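Local coordinates for protein Na-K-Cl cotransporter (Methanosarcina acetivorans, PDB 3G40) that is the cytoplasmic C-terminal domain of a membrane transporter of the SLC12A family, which probably carries chloride together with monoatomic cations, at residues Gly35-Leu40 / Pro69-Gly74; Leu24-Asp29 / Glu94-Gly99; Thr44-Ser49 / Ala185-Ser190. All coordinates share one frame; numbering follows the deposited sequence.

Interaction 1 (Gly35-Leu40 / Pro69-Gly74); sequences GTFDFL and PSISEG
Phe37, on helix 30-44, pushes the edge of its ring against Ile71 and Gly74, one turn apart on helix 64-77. Its CG stands anti to the backbone N (chi1 -178°), which carries the ring away from its own helix to the other. The close part of the contact runs along one rim of that ring. CD1 meets the methyl CG2 of Ile71 at 3.7 Å, the two side chains sliding past each other in opposite directions, and CZ reaches Gly74 C at 3.6 Å. Between them CE1 comes to 3.7 Å from Ile71 O, which lies in the ring plane. Since Gly74 has no side chain, the ring edge can approach the backbone there; a CB would fall tight against Phe37 CE1 and crowd Ile71 O. An alanine at Phe37 would leave Ile71 CG2 and the Gly74 backbone without this apolar edge and is likely to open a gap between the helices. Phe37 also stacks on Phe75 and packs on Arg154 of the second subunit. On the looser outer side, partly exposed Asp38 turns to a salt bridge with Arg41. No hydrogen bond joins the segments. Helices 30-44 and 64-77 are successive beta-alpha-beta connections between parallel strands 22-27, 49-54 and 81-86, side by side on one face of the sheet, as in a Rossmann-like alpha/beta fold.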
ATOM      1  N   GLY A  35       3.490   4.560   5.636  1.00 34.75           N
ATOM      2  CA  GLY A  35       2.461   3.999   4.767  1.00 34.37           C
ATOM      3  C   GLY A  35       2.192   4.843   3.527  1.00 43.14           C
ATOM      4  O   GLY A  35       1.577   4.371   2.570  1.00 36.68           O
ATOM      5  N   THR A  36       2.663   6.089   3.547  1.00 33.83           N
ATOM      6  CA  THR A  36       2.419   7.044   2.472  1.00 35.56           C
ATOM      7  C   THR A  36       3.704   7.405   1.744  1.00 36.89           C
ATOM      8  O   THR A  36       3.665   8.121   0.755  1.00 32.52           O
ATOM      9  CB  THR A  36       1.825   8.369   3.014  1.00 45.47           C
ATOM     10  OG1 THR A  36       0.868   8.095   4.039  1.00 52.43           O
ATOM     11  CG2 THR A  36       1.159   9.150   1.897  1.00 47.85           C
ATOM     12  N   PHE A  37       4.848   6.925   2.242  1.00 34.32           N
ATOM     13  CA  PHE A  37       6.141   7.288   1.665  1.00 32.34           C
ATOM     14  C   PHE A  37       6.186   7.138   0.133  1.00 34.47           C
ATOM     15  O   PHE A  37       6.580   8.061  -0.585  1.00 30.50           O
ATOM     16  CB  PHE A  37       7.260   6.456   2.314  1.00 28.99           C
ATOM     17  CG  PHE A  37       8.641   6.785   1.824  1.00 28.91           C
ATOM     18  CD1 PHE A  37       9.490   7.572   2.622  1.00 33.72           C
ATOM     19  CD2 PHE A  37       9.137   6.251   0.638  1.00 32.59           C
ATOM     20  CE1 PHE A  37      10.798   7.856   2.211  1.00 30.70           C
ATOM     21  CE2 PHE A  37      10.429   6.539   0.211  1.00 40.42           C
ATOM     22  CZ  PHE A  37      11.273   7.345   1.017  1.00 34.52           C
ATOM     23  N   ASP A  38       5.810   5.973  -0.374  1.00 30.29           N
ATOM     24  CA  ASP A  38       5.982   5.720  -1.808  1.00 31.74           C
ATOM     25  C   ASP A  38       5.122   6.649  -2.654  1.00 29.52           C
ATOM     26  O   ASP A  38       5.505   7.058  -3.750  1.00 32.44           O
ATOM     27  CB  ASP A  38       5.702   4.251  -2.154  1.00 33.27           C
ATOM     28  CG  ASP A  38       6.852   3.332  -1.781  1.00 48.21           C
ATOM     29  OD1 ASP A  38       7.979   3.830  -1.536  1.00 45.67           O
ATOM     30  OD2 ASP A  38       6.638   2.103  -1.740  1.00 54.49           O
ATOM     31  N   PHE A  39       3.945   6.956  -2.139  1.00 30.58           N
ATOM     32  CA  PHE A  39       3.000   7.824  -2.830  1.00 34.87           C
ATOM     33  C   PHE A  39       3.533   9.258  -2.825  1.00 36.13           C
ATOM     34  O   PHE A  39       3.492   9.943  -3.842  1.00 29.16           O
ATOM     35  CB  PHE A  39       1.626   7.732  -2.155  1.00 30.71           C
ATOM     36  CG  PHE A  39       0.530   8.508  -2.864  1.00 34.40           C
ATOM     37  CD1 PHE A  39       0.257   8.287  -4.210  1.00 34.35           C
ATOM     38  CD2 PHE A  39      -0.230   9.434  -2.175  1.00 38.91           C
ATOM     39  CE1 PHE A  39      -0.750   8.996  -4.858  1.00 32.76           C
ATOM     40  CE2 PHE A  39      -1.241  10.147  -2.802  1.00 38.28           C
ATOM     41  CZ  PHE A  39      -1.507   9.921  -4.161  1.00 29.82           C
ATOM     42  N   LEU A  40       4.048   9.716  -1.682  1.00 32.15           N
ATOM     43  CA  LEU A  40       4.657  11.044  -1.629  1.00 30.60           C
ATOM     44  C   LEU A  40       5.824  11.077  -2.608  1.00 30.63           C
ATOM     45  O   LEU A  40       6.029  12.066  -3.311  1.00 35.33           O
ATOM     46  CB  LEU A  40       5.155  11.365  -0.196  1.00 30.19           C
ATOM     47  CG  LEU A  40       4.038  11.550   0.828  1.00 35.12           C
ATOM     48  CD1 LEU A  40       4.554  11.561   2.287  1.00 33.20           C
ATOM     49  CD2 LEU A  40       3.252  12.814   0.532  1.00 35.99           C
ATOM     50  N   PRO A  69      14.255  12.064  10.809  1.00 41.67           N
ATOM     51  CA  PRO A  69      15.510  12.222  10.071  1.00 39.13           C
ATOM     52  C   PRO A  69      15.798  11.019   9.191  1.00 39.28           C
ATOM     53  O   PRO A  69      16.338  11.178   8.100  1.00 40.79           O
ATOM     54  CB  PRO A  69      16.559  12.307  11.184  1.00 46.82           C
ATOM     55  CG  PRO A  69      15.810  12.815  12.347  1.00 47.21           C
ATOM     56  CD  PRO A  69      14.456  12.200  12.264  1.00 43.12           C
ATOM     57  N   SER A  70      15.453   9.826   9.652  1.00 35.47           N
ATOM     58  CA  SER A  70      15.707   8.637   8.845  1.00 43.56           C
ATOM     59  C   SER A  70      14.816   8.618   7.601  1.00 40.31           C
ATOM     60  O   SER A  70      15.245   8.238   6.506  1.00 38.07           O
ATOM     61  CB  SER A  70      15.477   7.369   9.656  1.00 53.02           C
ATOM     62  OG  SER A  70      15.785   6.230   8.876  1.00 68.29           O
ATOM     63  N   ILE A  71      13.567   9.019   7.778  1.00 38.24           N
ATOM     64  CA  ILE A  71      12.638   8.997   6.657  1.00 38.47           C
ATOM     65  C   ILE A  71      13.030  10.077   5.658  1.00 38.89           C
ATOM     66  O   ILE A  71      12.994   9.860   4.455  1.00 34.41           O
ATOM     67  CB  ILE A  71      11.189   9.124   7.125  1.00 36.79           C
ATOM     68  CG1 ILE A  71      10.881   7.978   8.093  1.00 44.78           C
ATOM     69  CG2 ILE A  71      10.226   9.060   5.918  1.00 32.80           C
ATOM     70  CD1 ILE A  71       9.594   8.142   8.854  1.00 49.95           C
ATOM     71  N   SER A  72      13.465  11.230   6.161  1.00 36.24           N
ATOM     72  CA  SER A  72      13.892  12.313   5.284  1.00 32.80           C
ATOM     73  C   SER A  72      15.099  11.882   4.433  1.00 29.05           C
ATOM     74  O   SER A  72      15.153  12.136   3.233  1.00 36.59           O
ATOM     75  CB  SER A  72      14.221  13.570   6.126  1.00 35.37           C
ATOM     76  OG  SER A  72      14.359  14.703   5.297  1.00 36.01           O
ATOM     77  N   GLU A  73      16.067  11.233   5.063  1.00 32.80           N
ATOM     78  CA  GLU A  73      17.197  10.657   4.341  1.00 35.36           C
ATOM     79  C   GLU A  73      16.713   9.625   3.314  1.00 38.64           C
ATOM     80  O   GLU A  73      17.283   9.485   2.234  1.00 38.98           O
ATOM     81  CB  GLU A  73      18.166   9.998   5.333  1.00 36.72           C
ATOM     82  CG  GLU A  73      19.228   9.122   4.692  1.00 56.69           C
ATOM     83  CD  GLU A  73      20.312   9.921   3.986  1.00 89.12           C
ATOM     84  OE1 GLU A  73      20.029  11.048   3.520  1.00 98.32           O
ATOM     85  OE2 GLU A  73      21.453   9.415   3.897  1.00 99.53           O
ATOM     86  N   GLY A  74      15.649   8.909   3.651  1.00 37.78           N
ATOM     87  CA  GLY A  74      15.104   7.922   2.724  1.00 36.92           C
ATOM     88  C   GLY A  74      14.627   8.580   1.440  1.00 35.38           C
ATOM     89  O   GLY A  74      14.876   8.071   0.353  1.00 37.05           O
TER

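Interaction 2 (Leu24-Asp29 / Glu94-Gly99); sequences LVPVED and ENLVVG
Leu24 CG, turned anti to its own backbone nitrogen (chi1 179°), carries CD2 out from strand 22-27 toward Gly99 of helix 94-103. Two residues on, Pro26 needs no such turn, its ring being fixed to the strand, and it is Leu96 that bends to meet it: a bend about its CB-CG bond (chi2 76°) brings CD2 nearer to the strand than the start of the side chain suggests. Pro26 CG and Leu96 CD2 touch at 3.8 Å, the two side chains crossing at about a right angle. Strand 22-27 is an inner strand of the mixed sheet of this alpha/beta domain, hydrogen-bonded to strands 49-54 and 112-116. Leu24 and Pro26 point to the face where helix 94-103 packs, whereas Val25 and Val27 meet helix 30-44 on the opposite face. Leu24 CD2 meets the helix backbone at Gly99 C, 4.2 Å away, a looser touch than that at the proline. The CA atoms of Pro26 and Leu96 are 7.4 Å apart, those of Leu24 and Gly99 8.3 Å. Leu96 also packs on Leu55, and Pro26 on Leu113 and Leu115 of the adjoining strand.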
ATOM      1  N   LEU A  24       4.669  20.237   1.686  1.00 42.82           N
ATOM      2  CA  LEU A  24       4.792  20.353   3.133  1.00 44.28           C
ATOM      3  C   LEU A  24       3.896  19.270   3.721  1.00 41.48           C
ATOM      4  O   LEU A  24       2.686  19.246   3.470  1.00 42.24           O
ATOM      5  CB  LEU A  24       4.331  21.729   3.599  1.00 41.15           C
ATOM      6  CG  LEU A  24       4.388  21.961   5.109  1.00 44.63           C
ATOM      7  CD1 LEU A  24       5.828  21.838   5.612  1.00 41.43           C
ATOM      8  CD2 LEU A  24       3.831  23.326   5.424  1.00 44.70           C
ATOM      9  N   VAL A  25       4.498  18.355   4.466  1.00 36.08           N
ATOM     10  CA  VAL A  25       3.782  17.198   4.982  1.00 33.44           C
ATOM     11  C   VAL A  25       3.804  17.171   6.516  1.00 41.97           C
ATOM     12  O   VAL A  25       4.809  16.802   7.122  1.00 40.28           O
ATOM     13  CB  VAL A  25       4.410  15.884   4.444  1.00 36.95           C
ATOM     14  CG1 VAL A  25       3.618  14.668   4.921  1.00 36.05           C
ATOM     15  CG2 VAL A  25       4.514  15.916   2.910  1.00 37.17           C
ATOM     16  N   PRO A  26       2.683  17.541   7.151  1.00 39.89           N
ATOM     17  CA  PRO A  26       2.630  17.403   8.609  1.00 44.45           C
ATOM     18  C   PRO A  26       2.633  15.933   8.997  1.00 45.49           C
ATOM     19  O   PRO A  26       1.975  15.119   8.338  1.00 45.81           O
ATOM     20  CB  PRO A  26       1.292  18.043   8.991  1.00 44.40           C
ATOM     21  CG  PRO A  26       0.753  18.682   7.730  1.00 44.68           C
ATOM     22  CD  PRO A  26       1.411  18.007   6.577  1.00 41.38           C
ATOM     23  N   VAL A  27       3.374  15.597  10.048  1.00 37.24           N
ATOM     24  CA  VAL A  27       3.471  14.231  10.520  1.00 40.14           C
ATOM     25  C   VAL A  27       3.237  14.178  12.026  1.00 46.80           C
ATOM     26  O   VAL A  27       3.983  14.782  12.799  1.00 52.11           O
ATOM     27  CB  VAL A  27       4.857  13.657  10.231  1.00 44.14           C
ATOM     28  CG1 VAL A  27       4.974  12.254  10.803  1.00 44.21           C
ATOM     29  CG2 VAL A  27       5.133  13.665   8.737  1.00 48.39           C
ATOM     30  N   GLU A  28       2.195  13.468  12.445  1.00 41.77           N
ATOM     31  CA  GLU A  28       1.973  13.220  13.864  1.00 48.65           C
ATOM     32  C   GLU A  28       2.382  11.791  14.186  1.00 48.69           C
ATOM     33  O   GLU A  28       2.922  11.505  15.249  1.00 50.92           O
ATOM     34  CB  GLU A  28       0.504  13.442  14.220  1.00 54.79           C
ATOM     35  CG  GLU A  28      -0.000  14.821  13.862  1.00 66.28           C
ATOM     36  CD  GLU A  28      -1.296  15.172  14.571  1.00 81.13           C
ATOM     37  OE1 GLU A  28      -1.876  16.231  14.253  1.00 82.47           O
ATOM     38  OE2 GLU A  28      -1.731  14.396  15.447  1.00 89.67           O
ATOM     39  N   ASP A  29       2.160  10.898  13.232  1.00 48.77           N
ATOM     40  CA  ASP A  29       2.396   9.474  13.436  1.00 52.16           C
ATOM     41  C   ASP A  29       3.284   8.967  12.309  1.00 45.82           C
ATOM     42  O   ASP A  29       2.858   8.952  11.153  1.00 42.44           O
ATOM     43  CB  ASP A  29       1.048   8.727  13.429  1.00 54.79           C
ATOM     44  CG  ASP A  29       1.206   7.205  13.490  1.00 62.27           C
ATOM     45  OD1 ASP A  29       2.335   6.726  13.705  1.00 55.92           O
ATOM     46  OD2 ASP A  29       0.192   6.487  13.324  1.00 73.07           O
ATOM     47  N   GLU A  94      -2.173  25.457  15.053  1.00 98.72           N
ATOM     48  CA  GLU A  94      -1.401  26.696  15.094  1.00 94.72           C
ATOM     49  C   GLU A  94       0.011  26.437  14.579  1.00 82.03           C
ATOM     50  O   GLU A  94       0.644  27.312  13.986  1.00 76.08           O
ATOM     51  CB  GLU A  94      -1.356  27.275  16.511  1.00105.24           C
ATOM     52  CG  GLU A  94      -0.631  28.610  16.600  1.00116.47           C
ATOM     53  CD  GLU A  94      -0.870  29.330  17.914  1.00128.09           C
ATOM     54  OE1 GLU A  94      -1.339  28.682  18.874  1.00131.90           O
ATOM     55  OE2 GLU A  94      -0.588  30.545  17.988  1.00133.17           O
ATOM     56  N   ASN A  95       0.494  25.220  14.798  1.00 74.69           N
ATOM     57  CA  ASN A  95       1.809  24.829  14.316  1.00 79.02           C
ATOM     58  C   ASN A  95       1.894  24.704  12.790  1.00 73.21           C
ATOM     59  O   ASN A  95       2.945  24.949  12.200  1.00 69.98           O
ATOM     60  CB  ASN A  95       2.260  23.540  15.006  1.00 86.51           C
ATOM     61  CG  ASN A  95       2.468  23.728  16.500  1.00 95.61           C
ATOM     62  OD1 ASN A  95       2.320  24.836  17.025  1.00103.33           O
ATOM     63  ND2 ASN A  95       2.813  22.648  17.192  1.00 88.78           N
ATOM     64  N   LEU A  96       0.792  24.337  12.144  1.00 73.67           N
ATOM     65  CA  LEU A  96       0.793  24.262  10.684  1.00 70.75           C
ATOM     66  C   LEU A  96       0.918  25.642  10.058  1.00 72.61           C
ATOM     67  O   LEU A  96       1.590  25.809   9.040  1.00 68.86           O
ATOM     68  CB  LEU A  96      -0.454  23.557  10.156  1.00 80.14           C
ATOM     69  CG  LEU A  96      -0.355  22.037  10.091  1.00 78.54           C
ATOM     70  CD1 LEU A  96      -0.507  21.448  11.482  1.00 81.26           C
ATOM     71  CD2 LEU A  96      -1.415  21.504   9.162  1.00 71.80           C
ATOM     72  N   VAL A  97       0.266  26.629  10.670  1.00 71.00           N
ATOM     73  CA  VAL A  97       0.334  28.001  10.189  1.00 76.65           C
ATOM     74  C   VAL A  97       1.766  28.518  10.265  1.00 84.77           C
ATOM     75  O   VAL A  97       2.272  29.109   9.310  1.00 90.85           O
ATOM     76  CB  VAL A  97      -0.588  28.921  11.002  1.00 85.95           C
ATOM     77  CG1 VAL A  97      -0.241  30.386  10.753  1.00 93.42           C
ATOM     78  CG2 VAL A  97      -2.039  28.635  10.664  1.00 85.48           C
ATOM     79  N   VAL A  98       2.414  28.293  11.404  1.00 77.99           N
ATOM     80  CA  VAL A  98       3.823  28.642  11.558  1.00 82.81           C
ATOM     81  C   VAL A  98       4.668  27.879  10.539  1.00 77.48           C
ATOM     82  O   VAL A  98       5.574  28.441   9.919  1.00 68.94           O
ATOM     83  CB  VAL A  98       4.335  28.332  12.984  1.00 86.61           C
ATOM     84  CG1 VAL A  98       5.843  28.539  13.067  1.00 80.49           C
ATOM     85  CG2 VAL A  98       3.605  29.188  14.015  1.00 88.20           C
ATOM     86  N   GLY A  99       4.362  26.595  10.369  1.00 75.91           N
ATOM     87  CA  GLY A  99       5.062  25.770   9.402  1.00 78.32           C
ATOM     88  C   GLY A  99       5.055  26.394   8.018  1.00 74.58           C
ATOM     89  O   GLY A  99       6.098  26.527   7.377  1.00 71.68           O
TER

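Interaction 3 (Thr44-Ser49 / Ala185-Ser190); sequences TYPKGS and AYKLKS
Tyr45 O is gripped by two side-chain donors of helix 179-192: Lys187 NZ, at 2.9 Å, and the amide ND2 of Asn191, one turn further on. The acceptor sits in the loop that links helix 30-44 to strand 49-54 of the alpha/beta fold, at the first residue to leave helical geometry, and the bond ties the first half of this cytoplasmic domain to the second. Lys187 NZ approaches with a C=O...N angle of 128° and is tilted 31° out of the carbonyl plane. Its chain takes a bent path to get there. CG is anti to the backbone N, but a bend at chi2 (56°) brings CD to 3.4 Å from Tyr45 O, and a second bend, at chi3, keeps CE beside the same oxygen before NZ closes the bond. The ammonium group also lies beside the proline ring, with NZ 3.6 Å from Pro46 CD. A cis peptide bond joins Tyr45 to Pro46 and folds the proline back on the tyrosine, with Pro46 CB over the centre of one face of the phenol ring, 3.7 Å above its plane. Beyond the cis bond, Gly48 N bonds back to Thr44 O and closes the turn, while Ser49 begins the next strand. This is a surface contact: both Tyr45 and Pro46 are exposed, and the lysine is partly so. A water extends the grip of the lysine along the loop, accepting from Lys187 NZ at 2.7 Å and donating to Pro46 O at 2.9 Å.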
ATOM      1  N   THR A  44       6.475  13.464  -6.144  1.00 33.84           N
ATOM      2  CA  THR A  44       7.591  14.417  -6.155  1.00 30.72           C
ATOM      3  C   THR A  44       8.789  14.024  -7.034  1.00 36.89           C
ATOM      4  O   THR A  44       9.616  14.872  -7.370  1.00 43.01           O
ATOM      5  CB  THR A  44       8.099  14.690  -4.703  1.00 38.25           C
ATOM      6  OG1 THR A  44       8.388  13.443  -4.065  1.00 32.53           O
ATOM      7  CG2 THR A  44       7.042  15.418  -3.891  1.00 34.31           C
ATOM      8  N   TYR A  45       8.900  12.748  -7.385  1.00 35.38           N
ATOM      9  CA  TYR A  45      10.013  12.275  -8.211  1.00 35.76           C
ATOM     10  C   TYR A  45       9.878  12.706  -9.681  1.00 44.71           C
ATOM     11  O   TYR A  45       8.797  12.598 -10.267  1.00 42.23           O
ATOM     12  CB  TYR A  45      10.106  10.748  -8.146  1.00 36.86           C
ATOM     13  CG  TYR A  45      11.215  10.188  -8.993  1.00 35.21           C
ATOM     14  CD1 TYR A  45      10.978   9.752 -10.298  1.00 38.23           C
ATOM     15  CD2 TYR A  45      12.504  10.099  -8.496  1.00 34.24           C
ATOM     16  CE1 TYR A  45      12.012   9.256 -11.077  1.00 43.20           C
ATOM     17  CE2 TYR A  45      13.530   9.602  -9.259  1.00 49.84           C
ATOM     18  CZ  TYR A  45      13.282   9.177 -10.549  1.00 47.05           C
ATOM     19  OH  TYR A  45      14.333   8.686 -11.287  1.00 48.87           O
ATOM     20  N   PRO A  46      10.974  13.201 -10.284  1.00 40.60           N
ATOM     21  CA  PRO A  46      12.281  13.443  -9.680  1.00 39.79           C
ATOM     22  C   PRO A  46      12.476  14.916  -9.324  1.00 39.50           C
ATOM     23  O   PRO A  46      11.827  15.789  -9.914  1.00 42.87           O
ATOM     24  CB  PRO A  46      13.255  13.103 -10.816  1.00 43.50           C
ATOM     25  CG  PRO A  46      12.432  13.141 -12.092  1.00 48.83           C
ATOM     26  CD  PRO A  46      11.004  13.483 -11.729  1.00 46.70           C
ATOM     27  N   LYS A  47      13.368  15.168  -8.371  1.00 40.29           N
ATOM     28  CA  LYS A  47      13.808  16.524  -8.025  1.00 47.66           C
ATOM     29  C   LYS A  47      12.711  17.438  -7.473  1.00 45.85           C
ATOM     30  O   LYS A  47      12.933  18.637  -7.338  1.00 44.54           O
ATOM     31  CB  LYS A  47      14.510  17.204  -9.210  1.00 46.08           C
ATOM     32  CG  LYS A  47      15.744  16.473  -9.739  1.00 51.67           C
ATOM     33  CD  LYS A  47      16.838  16.365  -8.702  1.00 70.81           C
ATOM     34  CE  LYS A  47      18.163  15.986  -9.350  1.00 78.33           C
ATOM     35  NZ  LYS A  47      19.335  16.289  -8.471  1.00 72.38           N
ATOM     36  N   GLY A  48      11.537  16.884  -7.170  1.00 43.21           N
ATOM     37  CA  GLY A  48      10.558  17.584  -6.351  1.00 33.83           C
ATOM     38  C   GLY A  48      11.097  17.590  -4.913  1.00 41.25           C
ATOM     39  O   GLY A  48      12.256  17.241  -4.685  1.00 34.36           O
ATOM     40  N   SER A  49      10.290  17.977  -3.936  1.00 34.62           N
ATOM     41  CA  SER A  49      10.771  17.893  -2.550  1.00 37.82           C
ATOM     42  C   SER A  49       9.685  17.614  -1.527  1.00 36.45           C
ATOM     43  O   SER A  49       8.508  17.874  -1.768  1.00 35.22           O
ATOM     44  CB  SER A  49      11.533  19.158  -2.144  1.00 43.40           C
ATOM     45  OG  SER A  49      10.653  20.262  -2.022  1.00 47.54           O
ATOM     46  N   ALA A 185      -2.185  14.438 -12.021  1.00 37.18           N
ATOM     47  CA  ALA A 185      -2.602  13.377 -12.933  1.00 34.09           C
ATOM     48  C   ALA A 185      -1.459  12.990 -13.870  1.00 30.45           C
ATOM     49  O   ALA A 185      -1.145  11.816 -14.040  1.00 31.61           O
ATOM     50  CB  ALA A 185      -3.856  13.820 -13.752  1.00 30.45           C
ATOM     51  N   TYR A 186      -0.816  13.990 -14.456  1.00 32.90           N
ATOM     52  CA  TYR A 186       0.286  13.741 -15.377  1.00 34.41           C
ATOM     53  C   TYR A 186       1.499  13.122 -14.674  1.00 39.58           C
ATOM     54  O   TYR A 186       2.154  12.216 -15.198  1.00 30.25           O
ATOM     55  CB  TYR A 186       0.732  15.052 -16.024  1.00 43.21           C
ATOM     56  CG  TYR A 186       1.889  14.849 -16.965  1.00 59.65           C
ATOM     57  CD1 TYR A 186       1.674  14.457 -18.280  1.00 65.75           C
ATOM     58  CD2 TYR A 186       3.202  15.012 -16.531  1.00 63.23           C
ATOM     59  CE1 TYR A 186       2.734  14.252 -19.145  1.00 78.02           C
ATOM     60  CE2 TYR A 186       4.267  14.808 -17.386  1.00 69.04           C
ATOM     61  CZ  TYR A 186       4.028  14.429 -18.692  1.00 79.97           C
ATOM     62  OH  TYR A 186       5.088  14.227 -19.549  1.00 90.55           O
ATOM     63  N   LYS A 187       1.829  13.656 -13.506  1.00 35.41           N
ATOM     64  CA  LYS A 187       2.965  13.138 -12.732  1.00 35.55           C
ATOM     65  C   LYS A 187       2.766  11.654 -12.360  1.00 31.22           C
ATOM     66  O   LYS A 187       3.664  10.822 -12.553  1.00 30.63           O
ATOM     67  CB  LYS A 187       3.149  14.003 -11.479  1.00 35.84           C
ATOM     68  CG  LYS A 187       4.206  13.499 -10.468  1.00 38.06           C
ATOM     69  CD  LYS A 187       5.563  13.326 -11.126  1.00 40.07           C
ATOM     70  CE  LYS A 187       6.203  14.660 -11.469  1.00 50.32           C
ATOM     71  NZ  LYS A 187       7.548  14.465 -12.098  1.00 52.30           N
ATOM     72  N   LEU A 188       1.586  11.313 -11.843  1.00 29.37           N
ATOM     73  CA  LEU A 188       1.327   9.938 -11.436  1.00 29.28           C
ATOM     74  C   LEU A 188       1.164   9.037 -12.649  1.00 33.93           C
ATOM     75  O   LEU A 188       1.633   7.899 -12.661  1.00 30.79           O
ATOM     76  CB  LEU A 188       0.100   9.852 -10.516  1.00 29.48           C
ATOM     77  CG  LEU A 188       0.274  10.521  -9.160  1.00 30.23           C
ATOM     78  CD1 LEU A 188      -1.004  10.463  -8.347  1.00 30.72           C
ATOM     79  CD2 LEU A 188       1.461   9.884  -8.373  1.00 33.31           C
ATOM     80  N   LYS A 189       0.539   9.549 -13.700  1.00 33.29           N
ATOM     81  CA  LYS A 189       0.513   8.752 -14.934  1.00 32.34           C
ATOM     82  C   LYS A 189       1.939   8.340 -15.273  1.00 37.12           C
ATOM     83  O   LYS A 189       2.217   7.191 -15.599  1.00 36.75           O
ATOM     84  CB  LYS A 189      -0.068   9.546 -16.105  1.00 32.38           C
ATOM     85  CG  LYS A 189       0.041   8.814 -17.456  1.00 35.27           C
ATOM     86  CD  LYS A 189      -0.444   9.684 -18.608  1.00 47.16           C
ATOM     87  CE  LYS A 189       0.061   9.175 -19.951  1.00 49.99           C
ATOM     88  NZ  LYS A 189      -0.252   7.740 -20.201  1.00 46.30           N
ATOM     89  N   SER A 190       2.852   9.302 -15.197  1.00 34.16           N
ATOM     90  CA  SER A 190       4.209   9.054 -15.639  1.00 34.39           C
ATOM     91  C   SER A 190       4.975   8.146 -14.654  1.00 31.95           C
ATOM     92  O   SER A 190       5.631   7.189 -15.063  1.00 33.77           O
ATOM     93  CB  SER A 190       4.928  10.398 -15.866  1.00 47.66           C
ATOM     94  OG  SER A 190       6.327  10.262 -15.758  1.00 55.36           O
TER
HETATM   95  O   HOH W   1       9.060  16.285 -10.799  1.00 54.85           O

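How the interactions relate
Helix 30-44 takes part in interactions 1 and 3, the first using its middle and the other its C-terminal end and the loop after it; strand 22-27 of interaction 2 comes just before it in the chain. Interactions 1 and 2 have centres about 16 Å apart and touch where Leu40 CD2 packs on Val25 CG2 at 4.1 Å; along the chain, interaction 1 is nested within the loop that interaction 2 closes. Interaction 3, its centre about 15 Å from that of interaction 1, meets it through Phe39 CE1 and Leu188 CD1, 3.8 Å apart. Interactions 2 and 3 do not touch, their nearest atoms being about 6 Å apart. Interactions 1 and 2 lie within the first half of the C-terminal domain, whereas interaction 3 joins it to the second.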